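Local coordinates for conserved protein (Methanothermobacter thermautotrophicus, PDB 2WNY), which is of unknown function but, as a DUF54 protein of the RNA-binding family encoded in the exosome superoperon, probably binds RNA, at residues A[9-14]-A[118-123]; A[97-102]-A[114-119]; A[40-45]-A[54-59]; A[84-89]-A[107-112]. The protein carries 1 engineered substitution. All coordinates share one frame; numbering follows the deposited sequence. Where two conformers were deposited one is given.

Contact 1. Residues A[9-14]-A[118-123]; sequences HNISYC and LKIKVE. Engineered in segment 9-14: C14 (natural residue Arg).
Strands 10-14 and 118-122 run antiparallel, 170° between their directions. The backbone ladder is the tight part: S12 N bonds K119 O at 2.9 Å and K119 N bonds S12 O at 2.8 Å. The face bearing I11, Y13, L118 and I120 is buried and apolar. I11 and I120 lie side by side, with I11 CG2 4.1 Å from I120 CG1. L118 sends CD2 to within 3.7 Å of Y13 CB. F68 of helix 62-76 packs on I11, L118 and I120. The other face, with S12 and K119, is polar, water-bearing and more open. There K119 bends at its last two torsions and brings NZ to a water at 2.7 Å. The same water donates to N10 OD1 and K119 O and accepts from S12 OG. H9 N bonds K121 O at 2.6 Å, nearly along the C=O axis. E123 CB lies over one face of the H9 ring; the E123 carboxylate accepts from the backbone N of M7. The ladder is typical of central strands in a helix-backed antiparallel sheet.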
loop_
_atom_site.group_PDB
_atom_site.type_symbol
_atom_site.label_atom_id
_atom_site.label_comp_id
_atom_site.label_asym_id
_atom_site.label_seq_id
_atom_site.Cartn_x
_atom_site.Cartn_y
_atom_site.Cartn_z
ATOM N N HIS A 9 6.734 4.654 -9.290
ATOM C CA HIS A 9 8.150 4.257 -9.363
ATOM C C HIS A 9 8.398 2.980 -8.582
ATOM O O HIS A 9 9.107 2.060 -9.020
ATOM C CB HIS A 9 9.013 5.395 -8.834
ATOM C CG HIS A 9 9.038 6.583 -9.738
ATOM N ND1 HIS A 9 9.489 6.513 -11.038
ATOM C CD2 HIS A 9 8.684 7.873 -9.531
ATOM C CE1 HIS A 9 9.401 7.706 -11.599
ATOM N NE2 HIS A 9 8.925 8.552 -10.702
ATOM N N ASN A 10 7.794 2.932 -7.404
ATOM C CA ASN A 10 7.980 1.810 -6.499
ATOM C C ASN A 10 6.879 1.854 -5.437
ATOM O O ASN A 10 6.167 2.868 -5.313
ATOM C CB ASN A 10 9.384 1.860 -5.882
ATOM C CG ASN A 10 9.584 3.061 -4.960
ATOM O OD1 ASN A 10 8.907 3.184 -3.946
ATOM N ND2 ASN A 10 10.518 3.938 -5.308
ATOM N N ILE A 11 6.732 0.765 -4.689
ATOM C CA ILE A 11 5.816 0.738 -3.542
ATOM C C ILE A 11 6.584 0.173 -2.358
ATOM O O ILE A 11 7.190 -0.915 -2.472
ATOM C CB ILE A 11 4.607 -0.196 -3.776
ATOM C CG1 ILE A 11 3.878 0.168 -5.068
ATOM C CG2 ILE A 11 3.641 -0.120 -2.578
ATOM C CD1 ILE A 11 2.611 -0.626 -5.311
ATOM N N SER A 12 6.596 0.917 -1.256
ATOM C CA SER A 12 7.086 0.397 0.013
ATOM C C SER A 12 5.847 -0.112 0.752
ATOM O O SER A 12 4.778 0.514 0.673
ATOM C CB SER A 12 7.766 1.483 0.841
ATOM O OG SER A 12 8.990 1.884 0.268
ATOM N N TYR A 13 5.978 -1.236 1.448
ATOM C CA TYR A 13 4.853 -1.754 2.230
ATOM C C TYR A 13 5.319 -2.219 3.590
ATOM O O TYR A 13 6.493 -2.617 3.780
ATOM C CB TYR A 13 4.078 -2.851 1.477
ATOM C CG TYR A 13 4.890 -4.097 1.226
ATOM C CD1 TYR A 13 5.021 -5.081 2.217
ATOM C CD2 TYR A 13 5.533 -4.292 0.013
ATOM C CE1 TYR A 13 5.781 -6.216 2.003
ATOM C CE2 TYR A 13 6.288 -5.414 -0.206
ATOM C CZ TYR A 13 6.399 -6.382 0.788
ATOM O OH TYR A 13 7.146 -7.499 0.562
ATOM N N CYS A 14 4.399 -2.118 4.546
ATOM C CA CYS A 14 4.642 -2.508 5.903
ATOM C C CYS A 14 3.357 -3.136 6.471
ATOM O O CYS A 14 2.272 -2.599 6.263
ATOM C CB CYS A 14 5.018 -1.242 6.695
ATOM S SG CYS A 14 5.488 -1.575 8.318
ATOM N N LEU A 118 0.840 1.136 2.688
ATOM C CA LEU A 118 1.579 1.330 1.437
ATOM C C LEU A 118 2.092 2.763 1.310
ATOM O O LEU A 118 1.355 3.741 1.559
ATOM C CB LEU A 118 0.705 0.979 0.243
ATOM C CG LEU A 118 -0.085 -0.329 0.356
ATOM C CD1 LEU A 118 -1.102 -0.409 -0.766
ATOM C CD2 LEU A 118 0.831 -1.528 0.334
ATOM N N LYS A 119 3.370 2.887 0.986
ATOM C CA LYS A 119 3.932 4.178 0.606
ATOM C C LYS A 119 4.206 4.068 -0.888
ATOM O O LYS A 119 5.155 3.397 -1.321
ATOM C CB LYS A 119 5.204 4.484 1.394
ATOM C CG LYS A 119 5.861 5.815 1.021
ATOM C CD LYS A 119 7.087 6.120 1.877
ATOM C CE LYS A 119 8.380 5.560 1.274
ATOM N NZ LYS A 119 8.690 6.129 -0.077
ATOM N N ILE A 120 3.347 4.692 -1.675
ATOM C CA ILE A 120 3.419 4.576 -3.127
ATOM C C ILE A 120 4.125 5.800 -3.754
ATOM O O ILE A 120 3.593 6.923 -3.729
ATOM C CB ILE A 120 2.010 4.408 -3.749
ATOM C CG1 ILE A 120 1.266 3.213 -3.143
ATOM C CG2 ILE A 120 2.125 4.226 -5.301
ATOM C CD1 ILE A 120 -0.267 3.215 -3.429
ATOM N N LYS A 121 5.315 5.578 -4.322
ATOM C CA LYS A 121 6.045 6.649 -5.016
ATOM C C LYS A 121 5.453 6.895 -6.412
ATOM O O LYS A 121 5.742 6.181 -7.376
ATOM C CB LYS A 121 7.557 6.376 -5.085
ATOM C CG LYS A 121 8.392 7.620 -5.507
ATOM C CD LYS A 121 9.875 7.330 -5.435
ATOM C CE LYS A 121 10.691 8.481 -6.001
ATOM N NZ LYS A 121 12.131 8.127 -6.010
ATOM N N VAL A 122 4.636 7.936 -6.500
ATOM C CA VAL A 122 3.935 8.279 -7.713
ATOM C C VAL A 122 4.882 8.968 -8.689
ATOM O O VAL A 122 5.645 9.861 -8.304
ATOM C CB VAL A 122 2.705 9.166 -7.405
ATOM C CG1 VAL A 122 2.009 9.653 -8.692
ATOM C CG2 VAL A 122 1.731 8.403 -6.493
ATOM N N GLU A 123 4.854 8.518 -9.941
ATOM C CA GLU A 123 5.571 9.206 -11.018
ATOM C C GLU A 123 5.064 10.632 -11.085
ATOM O O GLU A 123 3.871 10.871 -11.348
ATOM C CB GLU A 123 5.359 8.502 -12.356
ATOM C CG GLU A 123 6.210 9.047 -13.490
ATOM C CD GLU A 123 5.860 8.409 -14.831
ATOM O OE1 GLU A 123 4.694 7.991 -15.035
ATOM O OE2 GLU A 123 6.758 8.325 -15.689
HETATM O O HOH W 1 7.858 4.157 -1.735
#

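Contact 2. Residues A[97-102]-A[114-119]; sequences LDKQKA and DAIHLK
K99 NZ meets D114 OD2 at 2.7 Å in a salt bridge. The amine comes from above the carboxylate plane, 32° out of it. K99 starts with CG anti to the backbone N and bends at chi3 (71°), which turns NZ to the acid. Two further acceptors hold the same amine: E21, in a second salt bridge, and the backbone O of M16. Further in the contact, A102 CB touches I116 CD1 at 3.6 Å, and L97 CD1 reaches L118 CD1 at 4.0 Å. The backbone sets these positions. L97 and I116 form a hydrogen-bonded antiparallel pair, with I116 N to L97 O at 2.8 Å. Strand 92-98 then passes directly into helix 99-103. D98 is the N-cap: its OD2 takes K101 N through the anti lone pair in a nearly straight bond (171°), and Q100 N weakly. K99 is buried, so two carboxylates and a carbonyl around its amine would favour the charged lysine, and the capping D98 would suit the positive end of the helix dipole.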
loop_
_atom_site.group_PDB
_atom_site.type_symbol
_atom_site.label_atom_id
_atom_site.label_comp_id
_atom_site.label_asym_id
_atom_site.label_seq_id
_atom_site.Cartn_x
_atom_site.Cartn_y
_atom_site.Cartn_z
ATOM N N LEU A 97 -4.720 -0.041 4.088
ATOM C CA LEU A 97 -5.846 -0.915 3.770
ATOM C C LEU A 97 -6.080 -1.871 4.927
ATOM O O LEU A 97 -5.110 -2.351 5.563
ATOM C CB LEU A 97 -5.572 -1.687 2.473
ATOM C CG LEU A 97 -5.379 -0.897 1.158
ATOM C CD1 LEU A 97 -4.770 -1.781 0.060
ATOM C CD2 LEU A 97 -6.680 -0.262 0.664
ATOM N N ASP A 98 -7.356 -2.122 5.210
ATOM C CA ASP A 98 -7.746 -3.022 6.286
ATOM C C ASP A 98 -7.158 -4.410 6.054
ATOM O O ASP A 98 -7.310 -4.987 4.983
ATOM C CB ASP A 98 -9.270 -3.112 6.428
ATOM C CG ASP A 98 -9.684 -3.861 7.683
ATOM O OD1 ASP A 98 -9.933 -3.203 8.699
ATOM O OD2 ASP A 98 -9.691 -5.106 7.677
ATOM N N LYS A 99 -6.445 -4.915 7.049
ATOM C CA LYS A 99 -5.802 -6.207 6.916
ATOM C C LYS A 99 -6.800 -7.368 6.838
ATOM O O LYS A 99 -6.587 -8.315 6.111
ATOM C CB LYS A 99 -4.822 -6.413 8.071
ATOM C CG LYS A 99 -4.016 -7.700 7.943
ATOM C CD LYS A 99 -2.787 -7.674 8.862
ATOM C CE LYS A 99 -3.220 -7.794 10.277
ATOM N NZ LYS A 99 -2.099 -7.706 11.306
ATOM N N GLN A 100 -7.899 -7.291 7.577
ATOM C CA GLN A 100 -8.846 -8.394 7.610
ATOM C C GLN A 100 -9.616 -8.448 6.316
ATOM O O GLN A 100 -9.870 -9.526 5.759
ATOM C CB GLN A 100 -9.807 -8.244 8.800
ATOM C CG GLN A 100 -9.130 -8.266 10.178
ATOM C CD GLN A 100 -8.187 -9.427 10.393
ATOM O OE1 GLN A 100 -8.450 -10.567 10.014
ATOM N NE2 GLN A 100 -7.053 -9.131 10.999
ATOM N N LYS A 101 -9.998 -7.264 5.842
ATOM C CA LYS A 101 -10.593 -7.137 4.526
ATOM C C LYS A 101 -9.655 -7.621 3.420
ATOM O O LYS A 101 -10.086 -8.368 2.534
ATOM C CB LYS A 101 -11.055 -5.701 4.279
ATOM C CG LYS A 101 -12.235 -5.294 5.150
ATOM C CD LYS A 101 -13.488 -6.166 4.956
ATOM C CE LYS A 101 -14.394 -5.624 3.851
ATOM N NZ LYS A 101 -15.688 -6.392 3.755
ATOM N N ALA A 102 -8.381 -7.235 3.474
ATOM C CA ALA A 102 -7.398 -7.766 2.508
ATOM C C ALA A 102 -7.367 -9.295 2.493
ATOM O O ALA A 102 -7.263 -9.908 1.440
ATOM C CB ALA A 102 -5.990 -7.193 2.799
ATOM N N ASP A 114 -5.097 -1.601 12.556
ATOM C CA ASP A 114 -4.243 -2.640 12.004
ATOM C C ASP A 114 -4.399 -2.676 10.502
ATOM O O ASP A 114 -5.434 -3.146 9.943
ATOM C CB ASP A 114 -4.574 -3.993 12.623
ATOM C CG ASP A 114 -3.412 -4.964 12.559
ATOM O OD1 ASP A 114 -2.251 -4.542 12.314
ATOM O OD2 ASP A 114 -3.674 -6.161 12.775
ATOM N N ALA A 115 -3.371 -2.164 9.835
ATOM C CA ALA A 115 -3.467 -2.006 8.404
ATOM C C ALA A 115 -2.253 -2.514 7.649
ATOM O O ALA A 115 -1.183 -2.753 8.225
ATOM C CB ALA A 115 -3.741 -0.537 8.054
ATOM N N ILE A 116 -2.455 -2.690 6.354
ATOM C CA ILE A 116 -1.376 -2.863 5.412
ATOM C C ILE A 116 -1.006 -1.449 4.953
ATOM O O ILE A 116 -1.825 -0.762 4.342
ATOM C CB ILE A 116 -1.824 -3.723 4.224
ATOM C CG1 ILE A 116 -2.391 -5.061 4.744
ATOM C CG2 ILE A 116 -0.642 -3.950 3.255
ATOM C CD1 ILE A 116 -2.656 -6.093 3.675
ATOM N N HIS A 117 0.202 -0.994 5.290
ATOM C CA HIS A 117 0.565 0.388 4.981
ATOM C C HIS A 117 1.321 0.376 3.659
ATOM O O HIS A 117 2.339 -0.308 3.542
ATOM C CB HIS A 117 1.479 0.996 6.053
ATOM C CG HIS A 117 0.845 1.151 7.406
ATOM N ND1 HIS A 117 0.470 0.077 8.189
ATOM C CD2 HIS A 117 0.586 2.260 8.145
ATOM C CE1 HIS A 117 -0.036 0.517 9.329
ATOM N NE2 HIS A 117 0.023 1.837 9.327
ATOM N N LEU A 118 0.840 1.136 2.688
ATOM C CA LEU A 118 1.579 1.330 1.437
ATOM C C LEU A 118 2.092 2.763 1.310
ATOM O O LEU A 118 1.355 3.741 1.559
ATOM C CB LEU A 118 0.705 0.979 0.243
ATOM C CG LEU A 118 -0.085 -0.329 0.356
ATOM C CD1 LEU A 118 -1.102 -0.409 -0.766
ATOM C CD2 LEU A 118 0.831 -1.528 0.334
ATOM N N LYS A 119 3.370 2.887 0.986
ATOM C CA LYS A 119 3.932 4.178 0.606
ATOM C C LYS A 119 4.206 4.068 -0.888
ATOM O O LYS A 119 5.155 3.397 -1.321
ATOM C CB LYS A 119 5.204 4.484 1.394
ATOM C CG LYS A 119 5.861 5.815 1.021
ATOM C CD LYS A 119 7.087 6.120 1.877
ATOM C CE LYS A 119 8.380 5.560 1.274
ATOM N NZ LYS A 119 8.690 6.129 -0.077
HETATM O O HOH W 2 -7.648 -5.044 10.031
#

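Contact 3. Residues A[40-45]-A[54-59]; sequences ERESAE and VLRGRL
Strands 40-45 and 54-59 run antiparallel at 140°, joined by E40-R56 and E42-V54 as hydrogen-bonded pairs with R41-L55 as the non-hydrogen-bonded pair between them. The shortest rung is V54 N to E42 O, 2.6 Å, nearly along the C=O axis. E42, V54 and R56 share one face. There the extended E42 chain runs beside V54 and presents OE1 to the edge of the R56 guanidinium. R56 NE gives the stronger bond to OE1, at 2.7 Å, and NH2 adds a weak one at 3.1 Å. A single oxygen therefore takes both N-H groups of this salt bridge. The carboxylate plane stands almost upright on the guanidinium plane, 89° apart. A44 CB closes on V54 CG2 at 3.8 Å. E40 OE2 accepts from a water that accepts from R58 N. On the reverse face R41 and L55 lie side by side, with R41 CG 4.2 Å from L55 CD2, which sits over a guanidinium face. The R41 head group goes on to a salt bridge with E23. This hairpin closes one border of the sheet: strand 40-45 is outermost, strand 51-59 pairs with strand 8-17, and L55 packs against V26 and I27 of helix 23-30.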
loop_
_atom_site.group_PDB
_atom_site.type_symbol
_atom_site.label_atom_id
_atom_site.label_comp_id
_atom_site.label_asym_id
_atom_site.label_seq_id
_atom_site.Cartn_x
_atom_site.Cartn_y
_atom_site.Cartn_z
ATOM N N GLU A 40 10.575 -8.813 3.971
ATOM C CA GLU A 40 11.618 -9.057 4.958
ATOM C C GLU A 40 10.919 -9.056 6.305
ATOM O O GLU A 40 9.878 -8.410 6.463
ATOM C CB GLU A 40 12.700 -7.971 4.912
ATOM C CG GLU A 40 13.994 -8.451 4.294
ATOM C CD GLU A 40 14.604 -7.432 3.363
ATOM O OE1 GLU A 40 15.691 -6.908 3.694
ATOM O OE2 GLU A 40 13.986 -7.152 2.307
ATOM N N ARG A 41 11.493 -9.785 7.255
ATOM C CA ARG A 41 10.934 -9.898 8.588
ATOM C C ARG A 41 11.796 -9.112 9.553
ATOM O O ARG A 41 13.024 -9.114 9.440
ATOM C CB ARG A 41 10.927 -11.357 9.039
ATOM C CG ARG A 41 10.389 -12.314 8.014
ATOM C CD ARG A 41 10.220 -13.711 8.584
ATOM N NE ARG A 41 9.016 -14.296 8.016
ATOM C CZ ARG A 41 8.813 -14.434 6.709
ATOM N NH1 ARG A 41 9.743 -14.045 5.850
ATOM N NH2 ARG A 41 7.687 -14.964 6.265
ATOM N N GLU A 42 11.166 -8.447 10.511
ATOM C CA GLU A 42 11.941 -7.858 11.596
ATOM C C GLU A 42 11.090 -7.816 12.845
ATOM O O GLU A 42 9.891 -7.533 12.773
ATOM C CB GLU A 42 12.522 -6.484 11.198
ATOM C CG GLU A 42 11.830 -5.265 11.798
ATOM C CD GLU A 42 12.336 -3.954 11.220
ATOM O OE1 GLU A 42 11.504 -3.165 10.713
ATOM O OE2 GLU A 42 13.561 -3.713 11.272
ATOM N N SER A 43 11.715 -8.087 13.987
ATOM C CA SER A 43 11.022 -8.057 15.257
ATOM C C SER A 43 10.877 -6.595 15.694
ATOM O O SER A 43 11.806 -5.803 15.521
ATOM C CB SER A 43 11.804 -8.878 16.287
ATOM O OG SER A 43 11.237 -8.769 17.572
ATOM N N ALA A 44 9.707 -6.237 16.224
ATOM C CA ALA A 44 9.452 -4.868 16.698
ATOM C C ALA A 44 8.389 -4.901 17.780
ATOM O O ALA A 44 8.003 -5.973 18.242
ATOM C CB ALA A 44 9.028 -3.933 15.542
ATOM N N GLU A 45 7.932 -3.721 18.195
ATOM C CA GLU A 45 6.779 -3.616 19.087
ATOM C C GLU A 45 5.730 -2.811 18.363
ATOM O O GLU A 45 6.039 -1.822 17.682
ATOM C CB GLU A 45 7.158 -2.944 20.408
ATOM C CG GLU A 45 8.037 -3.796 21.298
ATOM C CD GLU A 45 8.402 -3.091 22.585
ATOM O OE1 GLU A 45 8.637 -1.869 22.537
ATOM O OE2 GLU A 45 8.429 -3.757 23.650
ATOM N N VAL A 54 7.392 -7.300 12.019
ATOM C CA VAL A 54 7.050 -6.378 10.931
ATOM C C VAL A 54 7.437 -7.048 9.624
ATOM O O VAL A 54 8.563 -7.533 9.487
ATOM C CB VAL A 54 7.794 -5.019 11.078
ATOM C CG1 VAL A 54 7.708 -4.205 9.794
ATOM C CG2 VAL A 54 7.201 -4.241 12.221
ATOM N N LEU A 55 6.494 -7.091 8.689
ATOM C CA LEU A 55 6.768 -7.548 7.329
ATOM C C LEU A 55 6.876 -6.323 6.447
ATOM O O LEU A 55 5.902 -5.591 6.290
ATOM C CB LEU A 55 5.628 -8.454 6.828
ATOM C CG LEU A 55 5.388 -9.680 7.725
ATOM C CD1 LEU A 55 4.034 -10.347 7.357
ATOM C CD2 LEU A 55 6.545 -10.692 7.632
ATOM N N ARG A 56 8.062 -6.099 5.901
ATOM C CA ARG A 56 8.365 -4.926 5.091
ATOM C C ARG A 56 8.939 -5.302 3.722
ATOM O O ARG A 56 9.590 -6.332 3.562
ATOM C CB ARG A 56 9.432 -4.092 5.793
ATOM C CG ARG A 56 8.959 -3.112 6.800
ATOM C CD ARG A 56 10.165 -2.277 7.272
ATOM N NE ARG A 56 10.116 -1.985 8.706
ATOM C CZ ARG A 56 9.672 -0.850 9.247
ATOM N NH1 ARG A 56 9.226 0.139 8.478
ATOM N NH2 ARG A 56 9.673 -0.711 10.566
ATOM N N GLY A 57 8.741 -4.429 2.744
ATOM C CA GLY A 57 9.367 -4.606 1.445
ATOM C C GLY A 57 9.337 -3.301 0.692
ATOM O O GLY A 57 8.574 -2.376 1.029
ATOM N N ARG A 58 10.221 -3.214 -0.287
ATOM C CA ARG A 58 10.183 -2.170 -1.299
ATOM C C ARG A 58 10.189 -2.906 -2.624
ATOM O O ARG A 58 11.110 -3.691 -2.944
ATOM C CB ARG A 58 11.352 -1.196 -1.157
ATOM C CG ARG A 58 11.162 0.103 -1.944
ATOM C CD ARG A 58 12.440 0.912 -1.914
ATOM N NE ARG A 58 12.667 1.697 -3.133
ATOM C CZ ARG A 58 12.848 1.191 -4.358
ATOM N NH1 ARG A 58 12.795 -0.122 -4.579
ATOM N NH2 ARG A 58 13.067 2.011 -5.381
ATOM N N LEU A 59 9.106 -2.697 -3.361
ATOM C CA LEU A 59 8.858 -3.399 -4.589
ATOM C C LEU A 59 9.049 -2.420 -5.750
ATOM O O LEU A 59 8.473 -1.332 -5.733
ATOM C CB LEU A 59 7.411 -3.887 -4.559
ATOM C CG LEU A 59 6.865 -4.454 -5.862
ATOM C CD1 LEU A 59 7.222 -5.928 -5.957
ATOM C CD2 LEU A 59 5.353 -4.240 -5.929
HETATM O O HOH W 3 12.546 -5.254 0.384
#

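Contact 4. Residues A[84-89]-A[107-112]; sequences EDRFDE and WEPVRH
R86 lays its guanidinium flat on that of R111, centres 3.7 Å apart and planes at 19°. Each central CZ sits over the middle of the other group. R86 reaches there on a chain extended from CG to NE. R111 is bent at chi2 (-71°), which brings its head back over R86. NH2 of R86 and NH2 of R111 are like charges only 3.7 Å apart. D85 sits at the edge of the R111 group. Its OD1 is gripped end-on by R111 NH1 and by R111 NH2, both at 2.9 Å. Both bonds lie in the guanidinium plane; NH2 meets the syn lone pair of OD1, while NH1 comes to it from above the carboxylate plane. R86 NH1 makes a weak bond to V110 O, 3.3 Å away near the plane of the group, and R86 NE bonds the backbone O of E82. P109 CB touches R86 NH2 at 3.7 Å. The contact lies at the surface and ties the loop before strand 92-98 to the short strand 109-110. The stack of two cations is probably tolerated because the D85 carboxylate offsets much of the repulsion; the E82 carbonyl, and more weakly that of V110, may ease it further.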
loop_
_atom_site.group_PDB
_atom_site.type_symbol
_atom_site.label_atom_id
_atom_site.label_comp_id
_atom_site.label_asym_id
_atom_site.label_seq_id
_atom_site.Cartn_x
_atom_site.Cartn_y
_atom_site.Cartn_z
ATOM N N GLU A 84 -7.124 12.117 -2.069
ATOM C CA GLU A 84 -6.536 13.440 -2.293
ATOM C C GLU A 84 -5.703 13.975 -1.134
ATOM O O GLU A 84 -4.709 14.672 -1.347
ATOM C CB GLU A 84 -7.638 14.449 -2.641
ATOM C CG GLU A 84 -8.233 14.246 -4.030
ATOM C CD GLU A 84 -9.318 15.255 -4.388
ATOM O OE1 GLU A 84 -10.253 15.473 -3.577
ATOM O OE2 GLU A 84 -9.235 15.816 -5.503
ATOM N N ASP A 85 -6.115 13.654 0.089
ATOM C CA ASP A 85 -5.450 14.174 1.284
ATOM C C ASP A 85 -4.376 13.216 1.806
ATOM O O ASP A 85 -3.679 13.521 2.769
ATOM C CB ASP A 85 -6.481 14.494 2.370
ATOM C CG ASP A 85 -7.522 13.404 2.516
ATOM O OD1 ASP A 85 -7.154 12.281 2.925
ATOM O OD2 ASP A 85 -8.707 13.679 2.217
ATOM N N ARG A 86 -4.238 12.068 1.155
ATOM C CA ARG A 86 -3.272 11.060 1.586
ATOM C C ARG A 86 -1.908 11.194 0.893
ATOM O O ARG A 86 -1.015 10.382 1.127
ATOM C CB ARG A 86 -3.834 9.656 1.371
ATOM C CG ARG A 86 -5.155 9.376 2.069
ATOM C CD ARG A 86 -5.616 7.967 1.732
ATOM N NE ARG A 86 -7.062 7.816 1.832
ATOM C CZ ARG A 86 -7.692 7.012 2.684
ATOM N NH1 ARG A 86 -7.009 6.256 3.530
ATOM N NH2 ARG A 86 -9.018 6.964 2.683
ATOM N N PHE A 87 -1.745 12.214 0.054
ATOM C CA PHE A 87 -0.469 12.481 -0.631
ATOM C C PHE A 87 0.429 13.341 0.256
ATOM O O PHE A 87 -0.071 14.246 0.923
ATOM C CB PHE A 87 -0.716 13.255 -1.936
ATOM C CG PHE A 87 -1.347 12.440 -3.029
ATOM C CD1 PHE A 87 -0.565 11.891 -4.044
ATOM C CD2 PHE A 87 -2.729 12.234 -3.058
ATOM C CE1 PHE A 87 -1.144 11.145 -5.070
ATOM C CE2 PHE A 87 -3.324 11.480 -4.075
ATOM C CZ PHE A 87 -2.528 10.932 -5.088
ATOM N N ASP A 88 1.744 13.109 0.239
ATOM C CA ASP A 88 2.659 14.025 0.945
ATOM C C ASP A 88 3.184 15.147 0.033
ATOM O O ASP A 88 2.772 15.254 -1.130
ATOM C CB ASP A 88 3.793 13.273 1.669
ATOM C CG ASP A 88 4.821 12.653 0.712
ATOM O OD1 ASP A 88 4.771 12.897 -0.512
ATOM O OD2 ASP A 88 5.707 11.926 1.210
ATOM N N GLU A 89 4.081 15.981 0.566
ATOM C CA GLU A 89 4.643 17.112 -0.187
ATOM C C GLU A 89 5.652 16.671 -1.263
ATOM O O GLU A 89 6.053 17.475 -2.107
ATOM C CB GLU A 89 5.264 18.162 0.758
ATOM C CG GLU A 89 6.127 17.571 1.901
ATOM C CD GLU A 89 7.014 18.598 2.616
ATOM O OE1 GLU A 89 7.142 19.744 2.132
ATOM O OE2 GLU A 89 7.595 18.247 3.670
ATOM N N TRP A 107 -10.141 -4.476 -0.833
ATOM C CA TRP A 107 -9.298 -3.334 -0.515
ATOM C C TRP A 107 -10.154 -2.299 0.181
ATOM O O TRP A 107 -11.017 -1.665 -0.436
ATOM C CB TRP A 107 -8.697 -2.737 -1.781
ATOM C CG TRP A 107 -7.571 -3.501 -2.391
ATOM C CD1 TRP A 107 -7.311 -4.851 -2.289
ATOM C CD2 TRP A 107 -6.564 -2.960 -3.258
ATOM N NE1 TRP A 107 -6.187 -5.173 -3.041
ATOM C CE2 TRP A 107 -5.715 -4.032 -3.642
ATOM C CE3 TRP A 107 -6.295 -1.669 -3.750
ATOM C CZ2 TRP A 107 -4.590 -3.840 -4.457
ATOM C CZ3 TRP A 107 -5.182 -1.484 -4.570
ATOM C CH2 TRP A 107 -4.363 -2.564 -4.933
ATOM N N GLU A 108 -9.920 -2.124 1.475
ATOM C CA GLU A 108 -10.704 -1.170 2.249
ATOM C C GLU A 108 -9.747 -0.136 2.838
ATOM O O GLU A 108 -8.973 -0.455 3.734
ATOM C CB GLU A 108 -11.498 -1.899 3.340
ATOM C CG GLU A 108 -12.432 -1.014 4.210
ATOM C CD GLU A 108 -13.568 -0.378 3.416
ATOM O OE1 GLU A 108 -14.336 -1.123 2.773
ATOM O OE2 GLU A 108 -13.691 0.867 3.447
ATOM N N PRO A 109 -9.811 1.112 2.338
ATOM C CA PRO A 109 -8.950 2.158 2.886
ATOM C C PRO A 109 -9.339 2.451 4.333
ATOM O O PRO A 109 -10.524 2.490 4.676
ATOM C CB PRO A 109 -9.233 3.368 1.984
ATOM C CG PRO A 109 -10.590 3.104 1.383
ATOM C CD PRO A 109 -10.754 1.615 1.320
ATOM N N VAL A 110 -8.337 2.606 5.186
ATOM C CA VAL A 110 -8.574 2.981 6.574
ATOM C C VAL A 110 -7.625 4.108 6.957
ATOM O O VAL A 110 -6.651 4.381 6.242
ATOM C CB VAL A 110 -8.406 1.784 7.548
ATOM C CG1 VAL A 110 -9.523 0.745 7.355
ATOM C CG2 VAL A 110 -7.030 1.153 7.396
ATOM N N ARG A 111 -7.902 4.749 8.086
ATOM C CA ARG A 111 -7.094 5.872 8.543
ATOM C C ARG A 111 -6.159 5.475 9.684
ATOM O O ARG A 111 -5.026 5.955 9.777
ATOM C CB ARG A 111 -7.994 7.040 8.961
ATOM C CG ARG A 111 -8.814 7.615 7.817
ATOM C CD ARG A 111 -7.940 8.369 6.828
ATOM N NE ARG A 111 -8.718 8.967 5.748
ATOM C CZ ARG A 111 -8.270 9.921 4.934
ATOM N NH1 ARG A 111 -7.040 10.405 5.070
ATOM N NH2 ARG A 111 -9.058 10.393 3.976
ATOM N N HIS A 112 -6.655 4.611 10.557
ATOM C CA HIS A 112 -5.885 4.130 11.687
ATOM C C HIS A 112 -6.239 2.663 11.894
ATOM O O HIS A 112 -7.166 2.131 11.262
ATOM C CB HIS A 112 -6.202 4.924 12.971
ATOM C CG HIS A 112 -5.905 6.395 12.886
ATOM N ND1 HIS A 112 -4.654 6.894 12.583
ATOM C CD2 HIS A 112 -6.697 7.476 13.097
ATOM C CE1 HIS A 112 -4.693 8.216 12.591
ATOM N NE2 HIS A 112 -5.922 8.595 12.903
#

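In the fold
All four contacts reach one antiparallel sheet. Contacts 1 and 2 share L118 and K119 on strand 115-122, and between them O of C14, an engineered residue, lies 2.8 Å from H117 N. Contact 3 joins the other side of strand 8-17: I11 O lies 2.8 Å from L59 N. Contact 4 borders contact 2 at the opposite end of the sheet, where D98 N is 2.8 Å from E108 O. Contacts 3 and 4 are the most distant pair, with centres about 21 Å apart. Along the chain, contacts 3 and 4 nest inside the loop closed by contact 1, while contacts 2 and 4 interleave. A bound nickel ion lies about 13 Å from the D114 side chain, too far for direct coordination.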